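Local coordinates for protein angel homolog 2 (Homo sapiens, PDB 6RW0) that hydrolyses 2',3'-cyclic phosphates as a member of the CCR4 family and probably binds the 3'-untranslated regions of mRNAs, at residues 160-165 with 283-288; 212-217 with 290-295; 166-171 with 195-200; 257-262 with 275-280. All coordinates share one frame; numbering follows the deposited sequence.

Overall arrangement
Contacts 1, 2 and 4 each use part of the long irregular excursion between strands 253-255 and 329-331, which packs beside helix 203-220. Contacts 1 and 2 lie about 13 Å apart between centres and touch through Ile288 and Met212; their segments alternate along the chain. Contact 3, about 15 Å from contact 1, closes first and joins the two loops at the open end of the hairpin of strands 171-179 and 189-195. Contact 4 lies entirely within the excursion, about 17 Å from contact 1 and 20 Å from contact 2. Contacts 1 and 2 thus tie the excursion to the loop before strand 171-179 and to helix 203-220, while contact 4 bridges it internally.

Contact 1: 160-165 with 283-288; sequences RPDISL and PPNLGI
Arg160 turns toward Asn285 while held by Asp162, two residues along its own chain. The grip is side-on: NE of Arg160 donates to OD1 of Asp162 and NH2 to OD2, each bond 2.8 Å long, each using a syn lone pair and lying in the guanidinium plane. The arginine chain, bent at chi2 and chi3, comes back to Asp162 within the type I turn from Arg160 to Ile163. NH2 also gives a weak bond of 3.2 Å to the backbone O of Asn285, and NH1 reaches O of Leu286 through a water that accepts from the arginine and donates to the carbonyl. The amide of Asn285 adds a weak 3.4 Å bond from ND2 to O of Asp162; a second water links ND2 to Asp162 OD2. An alanine in place of Arg160 would probably leave the Asp162 carboxylate without its charged mate and break the direct and water-borne ties to the carbonyls of Asn285 and Leu286. Beneath this polar layer, Ile163 carries the packing. Its CD1 lies against one face of the guanidinium, toward the rim, and meets Leu286 CD1 at 4.0 Å. CG1 meets the Asn285 amide tip to tip, and CG2 packs 3.7 Å from Pro283 CG. Leu286 continues onto Leu166 and onto Thr208 of helix 203-220. The arrangement is a beta turn docked on a 3-10 turn, joining the loop between strands 148-157 and 171-179 to the long excursion after strand 253-255 in this DNase I-like domain.

Contact 2: 212-217 with 290-295; sequences MLLAEI and QNCVYE
Cys292 meets helix 203-220 at Leu214 and Ala215, CB to CB 4.0 Å from Leu214. Its carbonyl O lies 3.2 Å from Ala215 CA in a CA-H...O contact, and takes a bond from a water that also donates, weakly, to O of Leu214. Val293 turns its side chain away from segment 212-217 and touches Ser218 further along the helix, though its backbone passes close to Ala215. A water accepts from N of Tyr294 and donates to O of Ala215. The ring then lies over the methyl of Ala215, whose CB sits over the centre of one face, 3.9 Å from the centroid, as a CH-pi contact. Chi1 of Tyr294 (-70°) sets CG beside the backbone N. The ring's edge meets Glu216 near the ring plane, where OH donates to OE1 at 2.6 Å, almost in line with the C-O bond, with the carboxylate turned 77° from the ring. A further water donates to both OH of Tyr294 and O of Met212. OH of Tyr294 thus donates to Glu216 and accepts from this water, which would hold its hydrogen toward OE1, and the short bond is consistent with a charged carboxylate as its acceptor.

Contact 3: 166-171 with 195-200; sequences LDRDNV and HLLYNP
Asn170 and His195 face each other at the open end of the beta hairpin made by strands 171-179 and 189-195 of the DNase I-like fold, where one loop enters the first strand and another leaves the second. Asn170 carries its CG anti to the carbonyl carbon (chi1 -55°), and its amide lies between the two backbones. ND2 makes a weak bond of 3.3 Å to O of His195, while OD1 packs 3.5 Å from Leu197 CA and receives a bond from Gln209 NE2 of helix 203-220. A water accepts from N of Tyr198 and, weakly, from ND2. Leu197 has CG anti to its backbone N (chi1 179°). Its side chain crosses that of Asn170 at about a right angle, and CD1 lies 3.9 Å from CG of Arg168. Both Leu197 and Arg168 also lean on Ile205. Arg168, bent at chi2 and chi3, brings its guanidinium back to its neighbour: NH1 donates to OD1 of Asp167 at 2.8 Å, from the syn side but 25° out of the carboxylate plane. Its NH2 edge stands 3.6 Å from ND2 of Asn199, the two flat groups almost perpendicular; both are donors, and one water accepts from each, weakly from the arginine. An alanine at Arg168 would probably leave Asp167 without its salt bridge and open a gap beside the methyls of Leu197. The side chain of His195 stands about 5 Å from a bound magnesium ion. At the strand ends, a water accepts from N of Val171 at 2.9 Å and donates to O of His195 at 2.7 Å.

Contact 4: 257-262 with 275-280; sequences EGLPIG and RILSIP
Pro260 and Ile276 form a single antiparallel beta bridge inside the long excursion between strands 253-255 and 329-331. They are a non-hydrogen-bonded pair, bracketed by two backbone bonds of 3.0 Å: N of Leu277 to O of Leu259 on one side, N of Ile261 to O of Arg275 on the other. The proline, lacking an N-H, costs the bridge nothing at this position. Its ring lies beside Ile276, pointing the same way, with CG 3.9 Å from CD1, while CG2 of Ile276 rests on the backbone of Gly258, 3.5 Å from its C. Leu259 and Leu277 likewise lie side by side, CD2 to CD1 at 3.9 Å. Leu277 CD2 meets CG2 of Ile261 at 3.8 Å, and Leu277 goes on to touch Leu207 of helix 203-220. Ile261 has CG1 between its backbone N and carbonyl carbon (chi1 57°), the more hindered choice. Its CD1, 3.8 Å from NH2 of Arg275, and its CG2 lie over the same face of the guanidinium. That NH2 forms a salt bridge with Asp204 at the start of the helix and also bonds a glycerol, probably from the crystallisation liquor. A water joins N of Gly258, weakly, to O of Leu277. The side chain of Ile261 lies about 4 Å from a bound potassium ion. Such a lone antiparallel bridge, with its two flanking bonds, joins two parts of an irregular loop beside helix 203-220 of the DNase I-like domain.

Contact 1: 160-165 with 283-288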
loop_
_atom_site.group_PDB
_atom_site.type_symbol
_atom_site.label_atom_id
_atom_site.label_comp_id
_atom_site.label_asym_id
_atom_site.label_seq_id
_atom_site.Cartn_x
_atom_site.Cartn_y
_atom_site.Cartn_z
ATOM N N ARG A 160 -7.237 18.054 -3.540
ATOM C CA ARG A 160 -8.482 18.841 -3.508
ATOM C C ARG A 160 -8.106 20.288 -3.838
ATOM O O ARG A 160 -7.510 20.914 -3.024
ATOM C CB ARG A 160 -9.150 18.740 -2.139
ATOM C CG ARG A 160 -9.880 17.430 -1.904
ATOM C CD ARG A 160 -11.190 17.362 -2.648
ATOM N NE ARG A 160 -12.132 18.363 -2.188
ATOM C CZ ARG A 160 -13.100 18.150 -1.306
ATOM N NH1 ARG A 160 -13.313 16.940 -0.831
ATOM N NH2 ARG A 160 -13.822 19.156 -0.861
ATOM N N PRO A 161 -8.531 20.864 -4.964
ATOM C CA PRO A 161 -8.136 22.216 -5.281
ATOM C C PRO A 161 -8.763 23.225 -4.313
ATOM O O PRO A 161 -8.252 24.271 -4.232
ATOM C CB PRO A 161 -8.607 22.428 -6.718
ATOM C CG PRO A 161 -9.692 21.432 -6.922
ATOM C CD PRO A 161 -9.433 20.295 -5.950
ATOM N N ASP A 162 -9.856 22.870 -3.649
ATOM C CA ASP A 162 -10.559 23.761 -2.735
ATOM C C ASP A 162 -10.045 23.692 -1.299
ATOM O O ASP A 162 -10.581 24.395 -0.435
ATOM C CB ASP A 162 -12.070 23.448 -2.770
ATOM C CG ASP A 162 -12.395 21.979 -2.453
ATOM O OD1 ASP A 162 -11.625 21.071 -2.839
ATOM O OD2 ASP A 162 -13.444 21.726 -1.823
ATOM N N ILE A 163 -9.025 22.883 -1.024
ATOM C CA ILE A 163 -8.496 22.673 0.325
ATOM C C ILE A 163 -6.981 22.801 0.244
ATOM O O ILE A 163 -6.308 21.911 -0.289
ATOM C CB ILE A 163 -8.906 21.305 0.886
ATOM C CG1 ILE A 163 -10.437 21.239 0.943
ATOM C CG2 ILE A 163 -8.282 21.066 2.245
ATOM C CD1 ILE A 163 -10.973 19.881 1.253
ATOM N N SER A 164 -6.438 23.903 0.767
ATOM C CA SER A 164 -5.014 24.169 0.586
ATOM C C SER A 164 -4.140 23.054 1.141
ATOM O O SER A 164 -3.073 22.770 0.589
ATOM C CB SER A 164 -4.650 25.512 1.211
ATOM O OG SER A 164 -5.217 26.568 0.452
ATOM N N LEU A 165 -4.573 22.399 2.216
ATOM C CA LEU A 165 -3.789 21.315 2.790
ATOM C C LEU A 165 -3.501 20.230 1.768
ATOM O O LEU A 165 -2.405 19.652 1.748
ATOM C CB LEU A 165 -4.578 20.711 3.953
ATOM C CG LEU A 165 -4.057 19.419 4.565
ATOM C CD1 LEU A 165 -2.707 19.650 5.223
ATOM C CD2 LEU A 165 -5.019 18.844 5.596
ATOM N N PRO A 283 -9.695 20.440 7.470
ATOM C CA PRO A 283 -10.848 21.292 7.653
ATOM C C PRO A 283 -12.218 20.637 7.418
ATOM O O PRO A 283 -12.297 19.652 6.792
ATOM C CB PRO A 283 -10.599 22.431 6.660
ATOM C CG PRO A 283 -9.830 21.789 5.561
ATOM C CD PRO A 283 -8.926 20.819 6.282
ATOM N N PRO A 284 -13.315 21.260 7.888
ATOM C CA PRO A 284 -14.653 20.718 7.699
ATOM C C PRO A 284 -15.108 20.567 6.243
ATOM O O PRO A 284 -15.893 19.719 5.997
ATOM C CB PRO A 284 -15.612 21.701 8.382
ATOM C CG PRO A 284 -14.767 22.753 9.019
ATOM C CD PRO A 284 -13.318 22.460 8.725
ATOM N N ASN A 285 -14.547 21.320 5.293
ATOM C CA ASN A 285 -14.953 21.221 3.870
ATOM C C ASN A 285 -14.447 19.923 3.212
ATOM O O ASN A 285 -14.825 19.703 2.107
ATOM C CB ASN A 285 -14.707 22.502 3.070
ATOM C CG ASN A 285 -13.264 22.880 2.886
ATOM O OD1 ASN A 285 -12.470 22.682 3.778
ATOM N ND2 ASN A 285 -12.956 23.473 1.752
ATOM N N LEU A 286 -13.568 19.140 3.837
ATOM C CA LEU A 286 -13.214 17.795 3.345
ATOM C C LEU A 286 -14.449 16.884 3.415
ATOM O O LEU A 286 -14.575 16.030 2.584
ATOM C CB LEU A 286 -12.053 17.215 4.152
ATOM C CG LEU A 286 -11.532 15.892 3.605
ATOM C CD1 LEU A 286 -11.195 16.020 2.137
ATOM C CD2 LEU A 286 -10.330 15.397 4.377
ATOM N N GLY A 287 -15.300 17.039 4.422
ATOM C CA GLY A 287 -16.498 16.196 4.562
ATOM C C GLY A 287 -16.200 14.810 5.100
ATOM O O GLY A 287 -16.840 13.893 4.689
ATOM N N ILE A 288 -15.166 14.711 5.914
ATOM C CA ILE A 288 -14.792 13.433 6.560
ATOM C C ILE A 288 -14.733 13.682 8.071
ATOM O O ILE A 288 -14.067 14.597 8.494
ATOM C CB ILE A 288 -13.491 12.861 5.971
ATOM C CG1 ILE A 288 -13.702 12.486 4.504
ATOM C CG2 ILE A 288 -13.012 11.676 6.790
ATOM C CD1 ILE A 288 -12.445 12.029 3.800
HETATM O O HOH W 1 -16.035 16.853 0.134
HETATM O O HOH W 2 -15.010 23.373 -0.366
#

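Contact 2: 212-217 with 290-295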
loop_
_atom_site.group_PDB
_atom_site.type_symbol
_atom_site.label_atom_id
_atom_site.label_comp_id
_atom_site.label_asym_id
_atom_site.label_seq_id
_atom_site.Cartn_x
_atom_site.Cartn_y
_atom_site.Cartn_z
ATOM N N MET A 212 -8.961 9.795 3.868
ATOM C CA MET A 212 -9.750 9.779 2.641
ATOM C C MET A 212 -9.887 8.363 2.094
ATOM O O MET A 212 -10.969 7.971 1.648
ATOM C CB MET A 212 -9.114 10.716 1.617
ATOM C CG MET A 212 -9.244 12.174 2.007
ATOM S SD MET A 212 -8.179 13.293 1.070
ATOM C CE MET A 212 -9.122 13.494 -0.335
ATOM N N LEU A 213 -8.807 7.581 2.116
ATOM C CA LEU A 213 -8.911 6.184 1.694
ATOM C C LEU A 213 -9.838 5.404 2.620
ATOM O O LEU A 213 -10.705 4.644 2.165
ATOM C CB LEU A 213 -7.534 5.528 1.671
ATOM C CG LEU A 213 -7.514 4.111 1.094
ATOM C CD1 LEU A 213 -7.831 4.135 -0.392
ATOM C CD2 LEU A 213 -6.171 3.467 1.359
ATOM N N LEU A 214 -9.670 5.576 3.933
ATOM C CA LEU A 214 -10.517 4.864 4.886
ATOM C C LEU A 214 -11.986 5.236 4.719
ATOM O O LEU A 214 -12.868 4.373 4.846
ATOM C CB LEU A 214 -10.052 5.123 6.319
ATOM C CG LEU A 214 -8.684 4.557 6.686
ATOM C CD1 LEU A 214 -8.312 4.994 8.096
ATOM C CD2 LEU A 214 -8.615 3.036 6.570
ATOM N N ALA A 215 -12.284 6.508 4.438
ATOM C CA ALA A 215 -13.671 6.901 4.208
ATOM C C ALA A 215 -14.239 6.224 2.967
ATOM O O ALA A 215 -15.386 5.781 2.968
ATOM C CB ALA A 215 -13.778 8.420 4.085
ATOM N N GLU A 216 -13.452 6.129 1.892
ATOM C CA GLU A 216 -13.949 5.434 0.710
ATOM C C GLU A 216 -14.223 3.968 1.030
ATOM O O GLU A 216 -15.260 3.419 0.637
ATOM C CB GLU A 216 -12.962 5.566 -0.448
ATOM C CG GLU A 216 -13.514 5.027 -1.750
ATOM C CD GLU A 216 -14.537 5.934 -2.384
ATOM O OE1 GLU A 216 -14.600 7.138 -2.038
ATOM O OE2 GLU A 216 -15.286 5.447 -3.247
ATOM N N ILE A 217 -13.312 3.322 1.760
ATOM C CA ILE A 217 -13.522 1.929 2.150
ATOM C C ILE A 217 -14.781 1.786 2.990
ATOM O O ILE A 217 -15.568 0.844 2.805
ATOM C CB ILE A 217 -12.290 1.381 2.894
ATOM C CG1 ILE A 217 -11.085 1.366 1.962
ATOM C CG2 ILE A 217 -12.599 -0.005 3.443
ATOM C CD1 ILE A 217 -9.771 1.058 2.678
ATOM N N GLN A 290 -14.007 12.702 12.268
ATOM C CA GLN A 290 -12.850 12.198 13.050
ATOM C C GLN A 290 -12.875 10.663 13.159
ATOM O O GLN A 290 -11.944 10.150 13.695
ATOM C CB GLN A 290 -12.792 12.825 14.439
ATOM C CG GLN A 290 -12.592 14.322 14.407
ATOM C CD GLN A 290 -11.259 14.676 13.814
ATOM O OE1 GLN A 290 -11.161 14.862 12.622
ATOM N NE2 GLN A 290 -10.226 14.761 14.639
ATOM N N ASN A 291 -13.968 9.980 12.817
ATOM C CA ASN A 291 -14.034 8.512 12.715
ATOM C C ASN A 291 -13.698 8.065 11.278
ATOM O O ASN A 291 -13.939 6.918 10.999
ATOM C CB ASN A 291 -15.390 7.996 13.178
ATOM C CG ASN A 291 -15.652 8.283 14.635
ATOM O OD1 ASN A 291 -14.744 8.487 15.405
ATOM N ND2 ASN A 291 -16.910 8.294 15.008
ATOM N N CYS A 292 -13.241 8.970 10.402
ATOM C CA CYS A 292 -12.806 8.628 9.044
ATOM C C CYS A 292 -13.946 8.066 8.198
ATOM O O CYS A 292 -13.758 7.135 7.407
ATOM C CB CYS A 292 -11.585 7.702 9.038
ATOM S SG CYS A 292 -10.128 8.474 9.764
ATOM N N VAL A 293 -15.140 8.628 8.366
ATOM C CA VAL A 293 -16.266 8.312 7.494
ATOM C C VAL A 293 -16.748 9.584 6.815
ATOM O O VAL A 293 -16.623 10.687 7.347
ATOM C CB VAL A 293 -17.430 7.613 8.223
ATOM C CG1 VAL A 293 -16.936 6.332 8.859
ATOM C CG2 VAL A 293 -18.060 8.521 9.249
ATOM N N TYR A 294 -17.299 9.432 5.618
ATOM C CA TYR A 294 -17.908 10.581 4.974
ATOM C C TYR A 294 -19.064 11.101 5.824
ATOM O O TYR A 294 -19.798 10.329 6.446
ATOM C CB TYR A 294 -18.450 10.176 3.608
ATOM C CG TYR A 294 -17.408 9.865 2.563
ATOM C CD1 TYR A 294 -16.380 10.748 2.295
ATOM C CD2 TYR A 294 -17.469 8.692 1.820
ATOM C CE1 TYR A 294 -15.438 10.477 1.329
ATOM C CE2 TYR A 294 -16.529 8.418 0.842
ATOM C CZ TYR A 294 -15.518 9.315 0.609
ATOM O OH TYR A 294 -14.549 9.087 -0.347
ATOM N N GLU A 295 -19.245 12.422 5.817
ATOM C CA GLU A 295 -20.331 13.070 6.536
ATOM C C GLU A 295 -20.936 14.167 5.668
ATOM O O GLU A 295 -20.282 14.738 4.788
ATOM C CB GLU A 295 -19.858 13.613 7.897
ATOM C CG GLU A 295 -18.822 14.710 7.785
ATOM C CD GLU A 295 -18.260 15.162 9.121
ATOM O OE1 GLU A 295 -18.713 14.665 10.174
ATOM O OE2 GLU A 295 -17.358 16.025 9.107
HETATM O O HOH W 3 -12.177 10.065 0.154
HETATM O O HOH W 4 -13.176 4.576 7.738
HETATM O O HOH W 5 -17.319 6.794 4.646
#

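Contact 3: 166-171 with 195-200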
loop_
_atom_site.group_PDB
_atom_site.type_symbol
_atom_site.label_atom_id
_atom_site.label_comp_id
_atom_site.label_asym_id
_atom_site.label_seq_id
_atom_site.Cartn_x
_atom_site.Cartn_y
_atom_site.Cartn_z
ATOM N N LEU A 166 -4.491 19.906 0.947
ATOM C CA LEU A 166 -4.460 18.719 0.099
ATOM C C LEU A 166 -3.985 19.080 -1.306
ATOM O O LEU A 166 -4.685 18.908 -2.300
ATOM C CB LEU A 166 -5.832 18.060 0.088
ATOM C CG LEU A 166 -6.156 17.347 1.401
ATOM C CD1 LEU A 166 -7.634 16.972 1.451
ATOM C CD2 LEU A 166 -5.298 16.103 1.628
ATOM N N ASP A 167 -2.738 19.546 -1.370
ATOM C CA ASP A 167 -2.162 20.036 -2.612
ATOM C C ASP A 167 -1.273 19.015 -3.314
ATOM O O ASP A 167 -0.568 19.378 -4.261
ATOM C CB ASP A 167 -1.394 21.343 -2.368
ATOM C CG ASP A 167 -0.237 21.191 -1.385
ATOM O OD1 ASP A 167 0.107 20.061 -1.002
ATOM O OD2 ASP A 167 0.335 22.233 -0.986
ATOM N N ARG A 168 -1.310 17.752 -2.902
ATOM C CA ARG A 168 -0.449 16.720 -3.465
ATOM C C ARG A 168 -1.243 15.749 -4.339
ATOM O O ARG A 168 -2.448 15.547 -4.143
ATOM C CB ARG A 168 0.264 15.969 -2.335
ATOM C CG ARG A 168 1.128 16.870 -1.430
ATOM C CD ARG A 168 2.148 17.624 -2.236
ATOM N NE ARG A 168 3.460 17.779 -1.603
ATOM C CZ ARG A 168 3.742 18.698 -0.682
ATOM N NH1 ARG A 168 2.798 19.526 -0.259
ATOM N NH2 ARG A 168 4.970 18.794 -0.186
ATOM N N ASP A 169 -0.547 15.130 -5.296
ATOM C CA ASP A 169 -1.186 14.398 -6.392
ATOM C C ASP A 169 -1.436 12.918 -6.125
ATOM O O ASP A 169 -1.892 12.204 -7.034
ATOM C CB ASP A 169 -0.381 14.600 -7.673
ATOM C CG ASP A 169 -0.524 16.011 -8.212
ATOM O OD1 ASP A 169 -1.682 16.492 -8.343
ATOM O OD2 ASP A 169 0.525 16.647 -8.465
ATOM N N ASN A 170 -1.261 12.457 -4.900
ATOM C CA ASN A 170 -1.402 11.037 -4.618
ATOM C C ASN A 170 -2.850 10.576 -4.758
ATOM O O ASN A 170 -3.808 11.365 -4.694
ATOM C CB ASN A 170 -0.872 10.746 -3.223
ATOM C CG ASN A 170 0.546 11.211 -3.050
ATOM O OD1 ASN A 170 0.790 12.341 -2.611
ATOM N ND2 ASN A 170 1.501 10.369 -3.452
ATOM N N VAL A 171 -2.992 9.263 -4.934
ATOM C CA VAL A 171 -4.282 8.646 -5.195
ATOM C C VAL A 171 -4.421 7.310 -4.471
ATOM O O VAL A 171 -3.465 6.743 -3.937
ATOM C CB VAL A 171 -4.536 8.430 -6.705
ATOM C CG1 VAL A 171 -4.589 9.748 -7.466
ATOM C CG2 VAL A 171 -3.466 7.507 -7.313
ATOM N N HIS A 195 -0.796 4.751 -2.515
ATOM C CA HIS A 195 0.608 5.135 -2.382
ATOM C C HIS A 195 0.555 6.534 -1.770
ATOM O O HIS A 195 0.212 7.504 -2.454
ATOM C CB HIS A 195 1.305 5.101 -3.732
ATOM C CG HIS A 195 2.786 5.280 -3.652
ATOM N ND1 HIS A 195 3.592 5.259 -4.769
ATOM C CD2 HIS A 195 3.603 5.489 -2.596
ATOM C CE1 HIS A 195 4.847 5.457 -4.402
ATOM N NE2 HIS A 195 4.887 5.581 -3.087
ATOM N N LEU A 196 0.835 6.627 -0.473
ATOM C CA LEU A 196 0.741 7.902 0.226
ATOM C C LEU A 196 1.954 8.785 -0.057
ATOM O O LEU A 196 3.029 8.316 -0.446
ATOM C CB LEU A 196 0.624 7.698 1.739
ATOM C CG LEU A 196 -0.577 6.896 2.245
ATOM C CD1 LEU A 196 -0.632 6.952 3.769
ATOM C CD2 LEU A 196 -1.883 7.398 1.636
ATOM N N LEU A 197 1.766 10.088 0.150
ATOM C CA LEU A 197 2.822 11.083 0.007
ATOM C C LEU A 197 4.123 10.640 0.663
ATOM O O LEU A 197 4.134 10.217 1.820
ATOM C CB LEU A 197 2.346 12.365 0.695
ATOM C CG LEU A 197 3.322 13.531 0.689
ATOM C CD1 LEU A 197 3.566 13.960 -0.749
ATOM C CD2 LEU A 197 2.789 14.673 1.504
ATOM N N TYR A 198 5.249 10.801 -0.030
ATOM C CA TYR A 198 6.553 10.433 0.541
ATOM C C TYR A 198 7.002 11.461 1.590
ATOM O O TYR A 198 7.354 10.998 2.643
ATOM C CB TYR A 198 7.616 10.334 -0.555
ATOM C CG TYR A 198 9.006 10.309 0.016
ATOM C CD1 TYR A 198 9.457 9.213 0.712
ATOM C CD2 TYR A 198 9.825 11.413 -0.047
ATOM C CE1 TYR A 198 10.699 9.198 1.310
ATOM C CE2 TYR A 198 11.069 11.414 0.543
ATOM C CZ TYR A 198 11.510 10.303 1.219
ATOM O OH TYR A 198 12.735 10.320 1.813
ATOM N N ASN A 199 6.928 12.759 1.272
ATOM C CA ASN A 199 7.527 13.839 2.056
ATOM C C ASN A 199 7.477 13.581 3.558
ATOM O O ASN A 199 6.403 13.629 4.166
ATOM C CB ASN A 199 6.791 15.133 1.683
ATOM C CG ASN A 199 7.528 16.376 2.108
ATOM O OD1 ASN A 199 7.764 16.585 3.294
ATOM N ND2 ASN A 199 7.878 17.228 1.143
ATOM N N PRO A 200 8.619 13.305 4.194
ATOM C CA PRO A 200 8.586 12.910 5.610
ATOM C C PRO A 200 8.057 13.954 6.571
ATOM O O PRO A 200 7.552 13.596 7.644
ATOM C CB PRO A 200 10.056 12.582 5.918
ATOM C CG PRO A 200 10.593 12.127 4.619
ATOM C CD PRO A 200 9.908 12.945 3.558
HETATM O O HOH W 6 6.860 16.357 -1.392
HETATM O O HOH W 7 4.788 11.154 -3.012
HETATM O O HOH W 8 -0.390 8.050 -5.039
#

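Contact 4: 257-262 with 275-280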
loop_
_atom_site.group_PDB
_atom_site.type_symbol
_atom_site.label_atom_id
_atom_site.label_comp_id
_atom_site.label_asym_id
_atom_site.label_seq_id
_atom_site.Cartn_x
_atom_site.Cartn_y
_atom_site.Cartn_z
ATOM N N GLU A 257 -2.530 14.539 20.143
ATOM C CA GLU A 257 -2.170 15.730 20.902
ATOM C C GLU A 257 -0.655 15.861 20.995
ATOM O O GLU A 257 0.039 14.915 21.377
ATOM C CB GLU A 257 -2.773 15.619 22.304
ATOM C CG GLU A 257 -2.506 16.806 23.211
ATOM C CD GLU A 257 -3.112 16.637 24.599
ATOM O OE1 GLU A 257 -3.286 15.484 25.052
ATOM O OE2 GLU A 257 -3.416 17.665 25.239
ATOM N N GLY A 258 -0.141 17.038 20.634
ATOM C CA GLY A 258 1.280 17.318 20.718
ATOM C C GLY A 258 2.153 16.651 19.678
ATOM O O GLY A 258 3.377 16.729 19.790
ATOM N N LEU A 259 1.581 15.993 18.685
ATOM C CA LEU A 259 2.382 15.203 17.755
ATOM C C LEU A 259 2.915 16.083 16.628
ATOM O O LEU A 259 2.115 16.645 15.869
ATOM C CB LEU A 259 1.533 14.078 17.185
ATOM C CG LEU A 259 2.142 13.123 16.170
ATOM C CD1 LEU A 259 3.370 12.469 16.736
ATOM C CD2 LEU A 259 1.100 12.071 15.779
ATOM N N PRO A 260 4.230 16.227 16.481
ATOM C CA PRO A 260 4.764 17.003 15.352
ATOM C C PRO A 260 4.449 16.345 14.018
ATOM O O PRO A 260 4.374 15.118 13.900
ATOM C CB PRO A 260 6.278 17.018 15.606
ATOM C CG PRO A 260 6.438 16.712 17.061
ATOM C CD PRO A 260 5.298 15.785 17.401
ATOM N N ILE A 261 4.262 17.179 12.990
ATOM C CA ILE A 261 3.854 16.647 11.688
ATOM C C ILE A 261 4.874 15.663 11.125
ATOM O O ILE A 261 4.506 14.705 10.429
ATOM C CB ILE A 261 3.516 17.775 10.687
ATOM C CG1 ILE A 261 4.672 18.751 10.489
ATOM C CG2 ILE A 261 2.259 18.525 11.143
ATOM C CD1 ILE A 261 4.399 19.728 9.353
ATOM N N GLY A 262 6.150 15.856 11.410
ATOM C CA GLY A 262 7.161 14.972 10.884
ATOM C C GLY A 262 7.363 13.687 11.646
ATOM O O GLY A 262 8.196 12.874 11.235
ATOM N N ARG A 275 5.927 22.019 13.123
ATOM C CA ARG A 275 4.582 22.388 13.578
ATOM C C ARG A 275 3.904 21.142 14.154
ATOM O O ARG A 275 4.164 20.066 13.690
ATOM C CB ARG A 275 3.863 22.929 12.343
ATOM C CG ARG A 275 2.394 23.242 12.530
ATOM C CD ARG A 275 1.854 23.982 11.322
ATOM N NE ARG A 275 2.090 23.283 10.068
ATOM C CZ ARG A 275 1.248 22.427 9.521
ATOM N NH1 ARG A 275 0.164 22.082 10.176
ATOM N NH2 ARG A 275 1.484 21.928 8.328
ATOM N N ILE A 276 3.088 21.323 15.179
ATOM C CA ILE A 276 2.264 20.285 15.795
ATOM C C ILE A 276 0.955 20.179 15.022
ATOM O O ILE A 276 0.416 21.192 14.568
ATOM C CB ILE A 276 2.000 20.643 17.273
ATOM C CG1 ILE A 276 3.310 20.949 18.008
ATOM C CG2 ILE A 276 1.194 19.545 17.936
ATOM C CD1 ILE A 276 4.369 19.909 17.901
ATOM N N LEU A 277 0.427 18.957 14.879
ATOM C CA LEU A 277 -0.820 18.736 14.145
ATOM C C LEU A 277 -1.949 19.633 14.642
ATOM O O LEU A 277 -2.137 19.798 15.845
ATOM C CB LEU A 277 -1.271 17.280 14.326
ATOM C CG LEU A 277 -0.504 16.351 13.396
ATOM C CD1 LEU A 277 -0.718 14.922 13.841
ATOM C CD2 LEU A 277 -0.905 16.488 11.928
ATOM N N SER A 278 -2.748 20.163 13.712
ATOM C CA SER A 278 -3.932 20.920 14.114
ATOM C C SER A 278 -5.010 19.986 14.679
ATOM O O SER A 278 -5.030 18.787 14.409
ATOM C CB SER A 278 -4.494 21.721 12.936
ATOM O OG SER A 278 -3.600 22.761 12.570
ATOM N N ILE A 279 -5.884 20.548 15.509
ATOM C CA ILE A 279 -7.071 19.852 16.002
ATOM C C ILE A 279 -8.288 20.596 15.456
ATOM O O ILE A 279 -8.555 21.724 15.888
ATOM C CB ILE A 279 -7.108 19.805 17.535
ATOM C CG1 ILE A 279 -5.836 19.164 18.082
ATOM C CG2 ILE A 279 -8.335 19.032 18.016
ATOM C CD1 ILE A 279 -5.554 19.507 19.540
ATOM N N PRO A 280 -9.033 20.038 14.489
ATOM C CA PRO A 280 -8.796 18.782 13.780
ATOM C C PRO A 280 -7.663 18.934 12.761
ATOM O O PRO A 280 -7.217 20.043 12.425
ATOM C CB PRO A 280 -10.126 18.541 13.062
ATOM C CG PRO A 280 -10.543 19.925 12.682
ATOM C CD PRO A 280 -10.162 20.780 13.891
HETATM O O HOH W 9 -2.224 18.197 18.181
#